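Local coordinates for epoxide hydrolase (Aspergillus niger, PDB 3G02), which probably opens epoxides with water to give vicinal diols, here as an enantioselective variant obtained by directed evolution, at residues D248-A251 against Y252-H256; P260-I263 against G264-S268; I278-K281 against Y282-V286; P289-S292 against E293-L296. The protein carries 9 engineered substitutions. All blocks are in the same frame, centred on the assembly; numbering follows the deposited sequence.

Contact 1: D248-A251 against Y252-H256; sequences DGYA and YAMEH. Engineered in segment 248-251: Tyr-250 (natural residue Leu). With FMT (formic acid), chain C.
Tyr-250, an engineered residue in place of the natural leucine, lays one face of its ring over the methyl of Ala-253. This is a CH-pi contact, with Ala-253 CB 3.7 Å from the centroid of the Tyr-250 ring; the same methyl also lies over a face of Tyr-252. Met-254, bent at chi2 and chi3, runs across Tyr-250 at about a right angle. Its SD comes obliquely to the ring, 4.0 Å from Tyr-250 CD2, as a Met-aromatic contact.

Among the backbone bonds of this first helical turn, Tyr-250 O accepts Met-254 N at 3.1 Å, with a weak second bond from Ala-253 N. Glu-255 N reaches Ala-251 O at 3.0 Å.

The Tyr-252 ring swings back over its own backbone (chi1 77°), bringing CE1 edge-on to Gly-249 O at 3.2 Å. Tyr-252 OH donates at 2.7 Å to O2 of a bound formic acid, probably from the crystallisation liquor, and Tyr-315 OH binds the same molecule. This pairing is consistent with the two lid tyrosines that hold the epoxide oxygen in related hydrolases.

Beginning helix 251-258, the turn packs against helices 271-284 and 315-318, while Ala-251, Met-254 and Glu-255 meet the second subunit.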
ATOM      1  N   ASP A 248       1.318  12.535  -2.782  1.00 11.36           N
ATOM      2  CA  ASP A 248       2.483  11.828  -2.260  1.00  9.75           C
ATOM      3  C   ASP A 248       2.151  11.078  -0.974  1.00  8.77           C
ATOM      4  O   ASP A 248       2.844  10.133  -0.616  1.00  8.05           O
ATOM      5  CB  ASP A 248       3.644  12.797  -2.006  1.00  9.51           C
ATOM      6  CG  ASP A 248       4.892  12.093  -1.488  1.00 10.52           C
ATOM      7  OD1 ASP A 248       5.524  11.351  -2.269  1.00 11.51           O
ATOM      8  OD2 ASP A 248       5.231  12.281  -0.303  1.00 10.29           O
ATOM      9  N   GLY A 249       1.092  11.497  -0.287  1.00  7.73           N
ATOM     10  CA  GLY A 249       0.792  10.962   1.034  1.00  7.36           C
ATOM     11  C   GLY A 249      -0.398  10.021   1.121  1.00  6.89           C
ATOM     12  O   GLY A 249      -0.775   9.616   2.213  1.00  6.89           O
ATOM     13  N   TYR A 250      -0.978   9.660  -0.019  1.00  7.08           N
ATOM     14  CA  TYR A 250      -2.297   9.028  -0.029  1.00  7.13           C
ATOM     15  C   TYR A 250      -2.307   7.570  -0.473  1.00  6.52           C
ATOM     16  O   TYR A 250      -3.364   6.941  -0.512  1.00  6.48           O
ATOM     17  CB  TYR A 250      -3.240   9.846  -0.925  1.00  8.34           C
ATOM     18  CG  TYR A 250      -4.699   9.786  -0.553  1.00 10.17           C
ATOM     19  CD1 TYR A 250      -5.138  10.199   0.702  1.00 11.42           C
ATOM     20  CD2 TYR A 250      -5.647   9.343  -1.472  1.00 11.79           C
ATOM     21  CE1 TYR A 250      -6.491  10.160   1.041  1.00 12.31           C
ATOM     22  CE2 TYR A 250      -6.992   9.300  -1.147  1.00 12.58           C
ATOM     23  CZ  TYR A 250      -7.406   9.709   0.109  1.00 12.13           C
ATOM     24  OH  TYR A 250      -8.749   9.669   0.420  1.00 13.54           O
ATOM     25  N   ALA A 251      -1.139   7.027  -0.807  1.00  5.76           N
ATOM     26  CA  ALA A 251      -1.088   5.663  -1.331  1.00  5.29           C
ATOM     27  C   ALA A 251      -1.669   4.649  -0.352  1.00  4.88           C
ATOM     28  O   ALA A 251      -2.364   3.725  -0.774  1.00  5.33           O
ATOM     29  CB  ALA A 251       0.328   5.283  -1.701  1.00  5.22           C
ATOM     30  N   TYR A 252      -1.400   4.822   0.947  1.00  4.85           N
ATOM     31  CA  TYR A 252      -1.920   3.899   1.960  1.00  5.03           C
ATOM     32  C   TYR A 252      -3.449   3.805   1.865  1.00  5.22           C
ATOM     33  O   TYR A 252      -4.016   2.710   1.932  1.00  5.66           O
ATOM     34  CB  TYR A 252      -1.486   4.331   3.377  1.00  5.08           C
ATOM     35  CG  TYR A 252      -2.309   5.484   3.870  1.00  5.24           C
ATOM     36  CD1 TYR A 252      -2.099   6.771   3.369  1.00  5.89           C
ATOM     37  CD2 TYR A 252      -3.340   5.286   4.784  1.00  5.56           C
ATOM     38  CE1 TYR A 252      -2.897   7.825   3.766  1.00  5.57           C
ATOM     39  CE2 TYR A 252      -4.136   6.331   5.190  1.00  6.10           C
ATOM     40  CZ  TYR A 252      -3.909   7.604   4.677  1.00  6.01           C
ATOM     41  OH  TYR A 252      -4.705   8.659   5.063  1.00  6.81           O
ATOM     42  N   ALA A 253      -4.096   4.957   1.672  1.00  5.46           N
ATOM     43  CA  ALA A 253      -5.551   5.061   1.639  1.00  5.98           C
ATOM     44  C   ALA A 253      -6.089   4.389   0.386  1.00  5.95           C
ATOM     45  O   ALA A 253      -7.116   3.707   0.424  1.00  6.02           O
ATOM     46  CB  ALA A 253      -5.977   6.531   1.674  1.00  6.59           C
ATOM     47  N   MET A 254      -5.380   4.572  -0.725  1.00  5.80           N
ATOM     48  CA  MET A 254      -5.761   3.913  -1.972  1.00  6.55           C
ATOM     49  C   MET A 254      -5.681   2.393  -1.861  1.00  6.03           C
ATOM     50  O   MET A 254      -6.511   1.680  -2.423  1.00  6.08           O
ATOM     51  CB  MET A 254      -4.895   4.416  -3.117  1.00  7.30           C
ATOM     52  CG  MET A 254      -5.136   5.888  -3.428  1.00  9.67           C
ATOM     53  SD  MET A 254      -6.811   6.333  -3.913  1.00 20.41           S
ATOM     54  CE  MET A 254      -7.160   5.186  -5.243  1.00 19.44           C
ATOM     55  N   GLU A 255      -4.689   1.903  -1.121  1.00  5.57           N
ATOM     56  CA  GLU A 255      -4.566   0.466  -0.882  1.00  5.32           C
ATOM     57  C   GLU A 255      -5.691  -0.031   0.027  1.00  5.27           C
ATOM     58  O   GLU A 255      -6.303  -1.061  -0.255  1.00  5.49           O
ATOM     59  CB  GLU A 255      -3.181   0.129  -0.319  1.00  5.41           C
ATOM     60  CG  GLU A 255      -2.941  -1.365  -0.068  1.00  6.17           C
ATOM     61  CD  GLU A 255      -2.849  -2.220  -1.328  1.00  6.81           C
ATOM     62  OE1 GLU A 255      -2.788  -1.679  -2.454  1.00  6.72           O
ATOM     63  OE2 GLU A 255      -2.838  -3.466  -1.184  1.00  5.84           O
ATOM     64  N   HIS A 256      -5.992   0.712   1.092  1.00  5.63           N
ATOM     65  CA  HIS A 256      -7.123   0.366   1.966  1.00  5.65           C
ATOM     66  C   HIS A 256      -8.440   0.302   1.191  1.00  6.19           C
ATOM     67  O   HIS A 256      -9.281  -0.560   1.454  1.00  6.63           O
ATOM     68  CB  HIS A 256      -7.324   1.405   3.070  1.00  5.71           C
ATOM     69  CG  HIS A 256      -6.212   1.510   4.069  1.00  5.13           C
ATOM     70  ND1 HIS A 256      -6.283   2.383   5.134  1.00  5.37           N
ATOM     71  CD2 HIS A 256      -5.025   0.867   4.191  1.00  5.71           C
ATOM     72  CE1 HIS A 256      -5.185   2.289   5.859  1.00  5.62           C
ATOM     73  NE2 HIS A 256      -4.404   1.375   5.310  1.00  5.18           N
TER
HETATM   74  C   FMT C 408      -7.146   8.433   7.549  1.00  8.42           C
HETATM   75  O1  FMT C 408      -6.875   9.622   7.679  1.00  8.55           O
HETATM   76  O2  FMT C 408      -6.644   7.740   6.663  1.00  8.44           O

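Contact 2: P260-I263 against G264-S268; sequences PSTI and GHVLS
Gly-264 O is gripped twice by Ser-268, while the amide N of Gly-264 reaches back to Pro-260 O at 2.9 Å. Ser-268 OG donates to Gly-264 O at 2.7 Å, and Ser-268 N donates to the same oxygen at 3.1 Å, from the opposite face of the carbonyl plane.

Further i to i+4 bonds run from His-265, Val-266 and Leu-267. The straightest is Leu-267 N to Ile-263 O, with an angle of 169° at the hydrogen. Pro-260 opens this short alpha-helix, 260-268, where a proline lacking an N-H is readily accepted in the first turn.

Ile-263 carries the apolar side. With CG1 anti to the backbone N (chi1 -170°) and a bend at chi2, its CD1 reaches the next turn, 3.9 Å from Leu-267 CG and 4.0 Å from Val-266 CG1. Ile-263 and Leu-267 also face Trp-277 and Phe-308.

On another side the His-265 ring lies obliquely to Ser-261 O, with CD2 3.1 Å from that oxygen. The polar ends here work between chains: Ser-261 OG bonds Ile-57 O of the second subunit, and Thr-262 OG1 bonds Glu-280 of that subunit. Val-266 packs on Val-266 of the second subunit.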
ATOM      1  N   PRO A 260      -8.500  -3.955   0.372  1.00  6.19           N
ATOM      2  CA  PRO A 260      -8.507  -4.118   1.827  1.00  6.36           C
ATOM      3  C   PRO A 260      -8.172  -5.534   2.285  1.00  6.48           C
ATOM      4  O   PRO A 260      -7.541  -5.699   3.327  1.00  6.61           O
ATOM      5  CB  PRO A 260      -9.943  -3.738   2.221  1.00  6.48           C
ATOM      6  CG  PRO A 260     -10.746  -3.904   0.967  1.00  6.50           C
ATOM      7  CD  PRO A 260      -9.813  -3.505  -0.130  1.00  6.45           C
ATOM      8  N   SER A 261      -8.585  -6.545   1.527  1.00  6.71           N
ATOM      9  CA  SER A 261      -8.280  -7.914   1.934  1.00  7.05           C
ATOM     10  C   SER A 261      -6.774  -8.205   1.918  1.00  6.99           C
ATOM     11  O   SER A 261      -6.233  -8.762   2.873  1.00  7.33           O
ATOM     12  CB  SER A 261      -9.035  -8.934   1.085  1.00  7.22           C
ATOM     13  OG  SER A 261      -8.808 -10.226   1.613  1.00  9.32           O
ATOM     14  N   THR A 262      -6.101  -7.808   0.839  1.00  6.73           N
ATOM     15  CA  THR A 262      -4.662  -8.008   0.727  1.00  6.10           C
ATOM     16  C   THR A 262      -3.910  -7.278   1.838  1.00  6.09           C
ATOM     17  O   THR A 262      -3.140  -7.887   2.577  1.00  6.53           O
ATOM     18  CB  THR A 262      -4.143  -7.575  -0.651  1.00  6.23           C
ATOM     19  OG1 THR A 262      -4.761  -8.391  -1.646  1.00  7.13           O
ATOM     20  CG2 THR A 262      -2.630  -7.732  -0.745  1.00  6.37           C
ATOM     21  N   ILE A 263      -4.149  -5.979   1.979  1.00  5.82           N
ATOM     22  CA  ILE A 263      -3.398  -5.220   2.975  1.00  5.63           C
ATOM     23  C   ILE A 263      -3.753  -5.670   4.401  1.00  5.88           C
ATOM     24  O   ILE A 263      -2.887  -5.692   5.271  1.00  5.79           O
ATOM     25  CB  ILE A 263      -3.488  -3.677   2.748  1.00  5.25           C
ATOM     26  CG1 ILE A 263      -2.498  -2.917   3.649  1.00  5.72           C
ATOM     27  CG2 ILE A 263      -4.913  -3.160   2.924  1.00  5.45           C
ATOM     28  CD1 ILE A 263      -1.022  -3.284   3.447  1.00  5.35           C
ATOM     29  N   GLY A 264      -5.007  -6.067   4.618  1.00  6.25           N
ATOM     30  CA  GLY A 264      -5.416  -6.635   5.902  1.00  6.80           C
ATOM     31  C   GLY A 264      -4.589  -7.853   6.266  1.00  7.18           C
ATOM     32  O   GLY A 264      -4.123  -7.980   7.396  1.00  7.42           O
ATOM     33  N   HIS A 265      -4.389  -8.747   5.301  1.00  7.33           N
ATOM     34  CA  HIS A 265      -3.567  -9.935   5.530  1.00  7.71           C
ATOM     35  C   HIS A 265      -2.093  -9.591   5.713  1.00  7.62           C
ATOM     36  O   HIS A 265      -1.433 -10.133   6.597  1.00  8.14           O
ATOM     37  CB  HIS A 265      -3.747 -10.942   4.399  1.00  8.06           C
ATOM     38  CG  HIS A 265      -5.001 -11.750   4.511  1.00  9.67           C
ATOM     39  ND1 HIS A 265      -5.175 -12.716   5.477  1.00 12.19           N
ATOM     40  CD2 HIS A 265      -6.141 -11.735   3.782  1.00 10.90           C
ATOM     41  CE1 HIS A 265      -6.369 -13.265   5.337  1.00 11.75           C
ATOM     42  NE2 HIS A 265      -6.975 -12.686   4.318  1.00 11.58           N
ATOM     43  N   VAL A 266      -1.593  -8.678   4.882  1.00  7.17           N
ATOM     44  CA  VAL A 266      -0.210  -8.216   4.978  1.00  6.80           C
ATOM     45  C   VAL A 266       0.131  -7.700   6.393  1.00  6.71           C
ATOM     46  O   VAL A 266       1.113  -8.126   7.001  1.00  6.82           O
ATOM     47  CB  VAL A 266       0.092  -7.145   3.890  1.00  6.60           C
ATOM     48  CG1 VAL A 266       1.393  -6.402   4.171  1.00  6.59           C
ATOM     49  CG2 VAL A 266       0.136  -7.793   2.518  1.00  6.66           C
ATOM     50  N   LEU A 267      -0.681  -6.788   6.919  1.00  6.85           N
ATOM     51  CA  LEU A 267      -0.383  -6.191   8.225  1.00  7.36           C
ATOM     52  C   LEU A 267      -0.724  -7.082   9.419  1.00  7.95           C
ATOM     53  O   LEU A 267      -0.190  -6.885  10.518  1.00  9.41           O
ATOM     54  CB  LEU A 267      -1.057  -4.824   8.365  1.00  7.27           C
ATOM     55  CG  LEU A 267      -0.703  -3.804   7.279  1.00  7.03           C
ATOM     56  CD1 LEU A 267      -1.279  -2.485   7.681  1.00  7.71           C
ATOM     57  CD2 LEU A 267       0.801  -3.681   7.043  1.00  7.71           C
ATOM     58  N   SER A 268      -1.595  -8.064   9.200  1.00  8.08           N
ATOM     59  CA  SER A 268      -1.911  -9.047  10.234  1.00  8.42           C
ATOM     60  C   SER A 268      -0.807 -10.082  10.407  1.00  8.41           C
ATOM     61  O   SER A 268      -0.745 -10.742  11.447  1.00  8.45           O
ATOM     62  CB  SER A 268      -3.214  -9.761   9.901  1.00  8.38           C
ATOM     63  OG  SER A 268      -4.307  -8.861   9.951  1.00  9.37           O
TER

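Contact 3: I278-K281 against Y282-V286; sequences IGEK and YLQWV
Tyr-282, Leu-283, Gln-284 and Trp-285 send their amides back to the carbonyls of Ile-278, Gly-279, Glu-280 and Lys-281, an i to i+4 run in the last turns of helix 271-284 that closes with Trp-285 N on Lys-281 O at 3.0 Å.

The lysine then covers the indole. Lys-281 CB stands 3.7 Å from the centroid of the Trp-285 six-membered ring, 9° from its normal, as a CH-pi contact. A bend at chi2 (-43°) keeps the chain low over that face, with CD 3.6 Å from Trp-285 CZ2. Beyond the ring, Lys-281 NZ donates to a water at 2.7 Å; Trp-285 NE1 donates to the same water, which lies in the indole plane at its edge.

Ile-278 and Tyr-282 run side by side, and CG2 of Ile-278 meets the ring edge 3.5 Å from Tyr-282 CE2. The tyrosine ring also stacks on Phe-376.

Lys-281 NZ bridges to Glu-280 OE2 at 2.7 Å, approaching from above the carboxylate plane. Arg-259 of the second subunit makes a salt bridge to that same oxygen and bonds Gln-284 OE1, and Thr-262 of that subunit takes Glu-280 OE1. Two cations on a buried carboxylate would be expected to favour its ionised form, while the water and the salt bridge probably hold the lysine across Trp-285, whose ring meets His-375, a predicted active-site residue, edge-to-face.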
ATOM      1  N   ILE A 278       1.510   1.723  10.223  1.00  5.45           N
ATOM      2  CA  ILE A 278       0.796   2.663  11.086  1.00  5.80           C
ATOM      3  C   ILE A 278       1.755   3.679  11.711  1.00  5.49           C
ATOM      4  O   ILE A 278       1.439   4.873  11.796  1.00  5.69           O
ATOM      5  CB  ILE A 278      -0.039   1.919  12.155  1.00  5.73           C
ATOM      6  CG1 ILE A 278      -1.191   1.180  11.465  1.00  6.16           C
ATOM      7  CG2 ILE A 278      -0.551   2.883  13.223  1.00  6.69           C
ATOM      8  CD1 ILE A 278      -2.141   0.455  12.395  1.00  6.60           C
ATOM      9  N   GLY A 279       2.924   3.207  12.136  1.00  5.75           N
ATOM     10  CA  GLY A 279       3.933   4.079  12.729  1.00  5.69           C
ATOM     11  C   GLY A 279       4.333   5.216  11.812  1.00  5.60           C
ATOM     12  O   GLY A 279       4.559   6.333  12.270  1.00  6.12           O
ATOM     13  N   GLU A 280       4.410   4.945  10.509  1.00  5.60           N
ATOM     14  CA  GLU A 280       4.725   6.005   9.548  1.00  5.93           C
ATOM     15  C   GLU A 280       3.783   7.187   9.726  1.00  6.00           C
ATOM     16  O   GLU A 280       4.206   8.341   9.669  1.00  6.15           O
ATOM     17  CB  GLU A 280       4.638   5.508   8.111  1.00  6.18           C
ATOM     18  CG  GLU A 280       5.134   6.542   7.105  1.00  6.58           C
ATOM     19  CD  GLU A 280       4.595   6.296   5.721  1.00  6.36           C
ATOM     20  OE1 GLU A 280       4.921   5.245   5.134  1.00  6.50           O
ATOM     21  OE2 GLU A 280       3.849   7.164   5.210  1.00  6.59           O
ATOM     22  N   LYS A 281       2.509   6.888   9.953  1.00  6.02           N
ATOM     23  CA  LYS A 281       1.500   7.936  10.080  1.00  6.40           C
ATOM     24  C   LYS A 281       1.575   8.660  11.419  1.00  6.87           C
ATOM     25  O   LYS A 281       1.414   9.876  11.478  1.00  6.59           O
ATOM     26  CB  LYS A 281       0.096   7.384   9.797  1.00  6.58           C
ATOM     27  CG  LYS A 281      -0.034   6.648   8.446  1.00  6.51           C
ATOM     28  CD  LYS A 281       0.676   7.378   7.292  1.00  6.05           C
ATOM     29  CE  LYS A 281       0.393   6.709   5.950  1.00  6.70           C
ATOM     30  NZ  LYS A 281       1.154   7.344   4.826  1.00  6.67           N
ATOM     31  N   TYR A 282       1.848   7.926  12.495  1.00  7.15           N
ATOM     32  CA  TYR A 282       2.081   8.591  13.777  1.00  8.34           C
ATOM     33  C   TYR A 282       3.321   9.481  13.754  1.00  8.40           C
ATOM     34  O   TYR A 282       3.405  10.440  14.523  1.00  8.84           O
ATOM     35  CB  TYR A 282       2.147   7.588  14.929  1.00  9.16           C
ATOM     36  CG  TYR A 282       0.787   7.143  15.415  1.00  9.80           C
ATOM     37  CD1 TYR A 282      -0.030   8.004  16.155  1.00 11.45           C
ATOM     38  CD2 TYR A 282       0.312   5.863  15.136  1.00 11.65           C
ATOM     39  CE1 TYR A 282      -1.285   7.601  16.603  1.00 11.70           C
ATOM     40  CE2 TYR A 282      -0.942   5.451  15.582  1.00 11.40           C
ATOM     41  CZ  TYR A 282      -1.733   6.317  16.312  1.00 12.07           C
ATOM     42  OH  TYR A 282      -2.978   5.916  16.753  1.00 12.35           O
ATOM     43  N   LEU A 283       4.272   9.182  12.870  1.00  7.96           N
ATOM     44  CA  LEU A 283       5.445  10.036  12.704  1.00  8.13           C
ATOM     45  C   LEU A 283       5.169  11.254  11.825  1.00  8.22           C
ATOM     46  O   LEU A 283       5.572  12.371  12.155  1.00  8.01           O
ATOM     47  CB  LEU A 283       6.608   9.236  12.112  1.00  8.15           C
ATOM     48  CG  LEU A 283       7.270   8.189  13.006  1.00  8.89           C
ATOM     49  CD1 LEU A 283       8.286   7.406  12.192  1.00  9.63           C
ATOM     50  CD2 LEU A 283       7.931   8.826  14.226  1.00  9.38           C
ATOM     51  N   GLN A 284       4.494  11.039  10.700  1.00  8.04           N
ATOM     52  CA  GLN A 284       4.356  12.092   9.688  1.00  8.63           C
ATOM     53  C   GLN A 284       3.205  13.056   9.924  1.00  8.29           C
ATOM     54  O   GLN A 284       3.239  14.191   9.444  1.00  8.96           O
ATOM     55  CB  GLN A 284       4.210  11.481   8.292  1.00  8.46           C
ATOM     56  CG  GLN A 284       5.435  10.712   7.813  1.00  9.77           C
ATOM     57  CD  GLN A 284       5.376  10.370   6.336  1.00  9.55           C
ATOM     58  OE1 GLN A 284       4.369  10.611   5.663  1.00 12.23           O
ATOM     59  NE2 GLN A 284       6.462   9.813   5.821  1.00 12.90           N
ATOM     60  N   TRP A 285       2.181  12.603  10.641  1.00  8.36           N
ATOM     61  CA  TRP A 285       0.924  13.339  10.709  1.00  8.22           C
ATOM     62  C   TRP A 285       0.812  14.311  11.876  1.00  9.02           C
ATOM     63  O   TRP A 285      -0.134  15.096  11.936  1.00  9.12           O
ATOM     64  CB  TRP A 285      -0.235  12.355  10.753  1.00  8.11           C
ATOM     65  CG  TRP A 285      -0.490  11.639   9.466  1.00  6.90           C
ATOM     66  CD1 TRP A 285       0.238  11.715   8.305  1.00  7.07           C
ATOM     67  CD2 TRP A 285      -1.554  10.716   9.215  1.00  7.26           C
ATOM     68  NE1 TRP A 285      -0.331  10.906   7.339  1.00  6.71           N
ATOM     69  CE2 TRP A 285      -1.428  10.281   7.876  1.00  6.50           C
ATOM     70  CE3 TRP A 285      -2.611  10.221   9.993  1.00  7.28           C
ATOM     71  CZ2 TRP A 285      -2.322   9.369   7.300  1.00  6.97           C
ATOM     72  CZ3 TRP A 285      -3.499   9.319   9.421  1.00  6.60           C
ATOM     73  CH2 TRP A 285      -3.344   8.899   8.087  1.00  6.96           C
ATOM     74  N   VAL A 286       1.768  14.246  12.797  1.00  9.46           N
ATOM     75  CA  VAL A 286       1.760  15.103  13.981  1.00 10.05           C
ATOM     76  C   VAL A 286       2.582  16.371  13.768  1.00 10.58           C
ATOM     77  O   VAL A 286       3.390  16.457  12.838  1.00 11.11           O
ATOM     78  CB  VAL A 286       2.278  14.353  15.239  1.00  9.85           C
ATOM     79  CG1 VAL A 286       1.371  13.179  15.583  1.00  9.51           C
ATOM     80  CG2 VAL A 286       3.726  13.889  15.054  1.00 10.05           C
TER
HETATM   81  O   HOH W   1       0.449   9.952   4.562  1.00  7.68           O

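Contact 4: P289-S292 against E293-L296; sequences PLPS and ETIL
Glu-293 begins the second segment directly after Ser-292, bent at chi2, and packs on Phe-73 while the carboxylate turns off from the loop. Its OE2 comes close to Glu-297 OE2 one turn on, so the two like charges probably disfavour each other there.

Thr-294 makes the main side-chain contact. With OG1 anti to its own carbonyl carbon (chi1 -59°), the hydroxyl is turned back to the proline ring of Pro-291, where it lies 3.6 Å from CD and nearly as close to CG. The Thr-294 CB also sits 3.3 Å from Pro-291 O, and its amide N makes a weak bond to that oxygen at 3.0 Å. Leu-290 brings its CB near the Thr-294 CB more loosely, at 4.5 Å.

Pro-291 is the N-cap of helix 292-304. As a proline it has no side-chain acceptor for the first-turn amides; its carbonyl oxygen receives Thr-294 N and Ile-295 N, both weakly.

Ile-295 N is the second of these, at 3.4 Å from Pro-291 O though fairly straight (158°). The Ile-295 side chain packs on Leu-275, Tyr-282 and Leu-283 of helix 271-284.

Leu-296 N gives the first firm helical bond, to Ser-292 O at 3.0 Å. Its CG rests 3.6 Å from Ser-292 O, and the side chain goes on to Met-65 and Trp-69 of helix 59-71 and to Phe-73.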
ATOM      1  N   PRO A 289       6.613  15.576  17.748  1.00 13.24           N
ATOM      2  CA  PRO A 289       6.675  14.115  17.794  1.00 13.01           C
ATOM      3  C   PRO A 289       6.027  13.536  19.050  1.00 12.94           C
ATOM      4  O   PRO A 289       6.147  14.101  20.142  1.00 13.31           O
ATOM      5  CB  PRO A 289       8.180  13.821  17.784  1.00 12.97           C
ATOM      6  CG  PRO A 289       8.794  15.024  17.156  1.00 13.72           C
ATOM      7  CD  PRO A 289       7.957  16.174  17.629  1.00 13.28           C
ATOM      8  N   LEU A 290       5.329  12.421  18.877  1.00 12.53           N
ATOM      9  CA  LEU A 290       4.767  11.690  20.000  1.00 12.69           C
ATOM     10  C   LEU A 290       5.851  10.862  20.683  1.00 12.48           C
ATOM     11  O   LEU A 290       6.844  10.491  20.051  1.00 12.61           O
ATOM     12  CB  LEU A 290       3.644  10.769  19.520  1.00 12.74           C
ATOM     13  CG  LEU A 290       2.375  11.427  18.981  1.00 13.44           C
ATOM     14  CD1 LEU A 290       1.562  10.397  18.217  1.00 13.87           C
ATOM     15  CD2 LEU A 290       1.538  12.061  20.092  1.00 14.64           C
ATOM     16  N   PRO A 291       5.667  10.561  21.980  1.00 12.35           N
ATOM     17  CA  PRO A 291       6.581   9.618  22.607  1.00 12.18           C
ATOM     18  C   PRO A 291       6.523   8.271  21.887  1.00 11.97           C
ATOM     19  O   PRO A 291       5.449   7.836  21.466  1.00 11.48           O
ATOM     20  CB  PRO A 291       6.022   9.479  24.027  1.00 12.15           C
ATOM     21  CG  PRO A 291       5.228  10.728  24.255  1.00 12.13           C
ATOM     22  CD  PRO A 291       4.641  11.053  22.918  1.00 12.49           C
ATOM     23  N   SER A 292       7.672   7.622  21.742  1.00 11.86           N
ATOM     24  CA  SER A 292       7.720   6.303  21.124  1.00 12.30           C
ATOM     25  C   SER A 292       6.805   5.309  21.844  1.00 12.06           C
ATOM     26  O   SER A 292       6.177   4.464  21.205  1.00 11.65           O
ATOM     27  CB  SER A 292       9.157   5.800  21.055  1.00 12.49           C
ATOM     28  OG  SER A 292       9.902   6.595  20.147  1.00 13.81           O
ATOM     29  N   GLU A 293       6.717   5.436  23.169  1.00 12.35           N
ATOM     30  CA  GLU A 293       5.798   4.633  23.986  1.00 12.84           C
ATOM     31  C   GLU A 293       4.342   4.735  23.510  1.00 11.93           C
ATOM     32  O   GLU A 293       3.625   3.734  23.471  1.00 11.80           O
ATOM     33  CB  GLU A 293       5.922   5.035  25.467  1.00 13.39           C
ATOM     34  CG  GLU A 293       4.823   4.521  26.408  1.00 16.72           C
ATOM     35  CD  GLU A 293       4.899   3.029  26.709  1.00 19.82           C
ATOM     36  OE1 GLU A 293       5.969   2.410  26.519  1.00 21.45           O
ATOM     37  OE2 GLU A 293       3.870   2.474  27.152  1.00 22.19           O
ATOM     38  N   THR A 294       3.913   5.940  23.144  1.00 11.31           N
ATOM     39  CA  THR A 294       2.555   6.153  22.645  1.00 10.93           C
ATOM     40  C   THR A 294       2.320   5.362  21.355  1.00 10.27           C
ATOM     41  O   THR A 294       1.292   4.698  21.207  1.00  9.60           O
ATOM     42  CB  THR A 294       2.265   7.648  22.428  1.00 11.05           C
ATOM     43  OG1 THR A 294       2.427   8.338  23.675  1.00 13.15           O
ATOM     44  CG2 THR A 294       0.846   7.866  21.899  1.00 11.70           C
ATOM     45  N   ILE A 295       3.285   5.412  20.438  1.00  9.80           N
ATOM     46  CA  ILE A 295       3.177   4.664  19.187  1.00  9.41           C
ATOM     47  C   ILE A 295       3.093   3.156  19.449  1.00  9.18           C
ATOM     48  O   ILE A 295       2.243   2.474  18.874  1.00  8.43           O
ATOM     49  CB  ILE A 295       4.317   5.015  18.195  1.00  9.46           C
ATOM     50  CG1 ILE A 295       4.265   6.512  17.850  1.00  9.58           C
ATOM     51  CG2 ILE A 295       4.229   4.148  16.933  1.00  9.21           C
ATOM     52  CD1 ILE A 295       5.321   6.983  16.855  1.00 10.02           C
ATOM     53  N   LEU A 296       3.944   2.645  20.339  1.00  9.00           N
ATOM     54  CA  LEU A 296       3.897   1.222  20.684  1.00  9.21           C
ATOM     55  C   LEU A 296       2.572   0.819  21.337  1.00  8.90           C
ATOM     56  O   LEU A 296       2.051  -0.255  21.052  1.00  8.89           O
ATOM     57  CB  LEU A 296       5.089   0.812  21.561  1.00  9.35           C
ATOM     58  CG  LEU A 296       6.464   0.854  20.883  1.00  9.77           C
ATOM     59  CD1 LEU A 296       7.555   0.435  21.864  1.00 10.48           C
ATOM     60  CD2 LEU A 296       6.511  -0.028  19.634  1.00 10.53           C
TER

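In the fold
All four contacts are local and follow one another along the chain; none nests in or crosses another. Contact 1 closes the turn from helix 233-248 into helix 251-258. Contact 2 winds the next helix, 260-268, and touches contact 1 where Ile-263 meets Glu-255 and His-256. Contact 3 lies toward the C-terminal part of helix 271-284 and returns to contact 1, with Trp-285 against Tyr-252 beside the predicted catalytic residues. Contact 4 turns the following loop into helix 292-304 and packs on contact 3 through Leu-290 and Ile-295 against Tyr-282. These successive helices lie between strands 209-214 and 340-345 in sequence, as a lid domain inserted in the alpha/beta hydrolase fold does. Contacts 1, 2 and 3 also reach the second subunit.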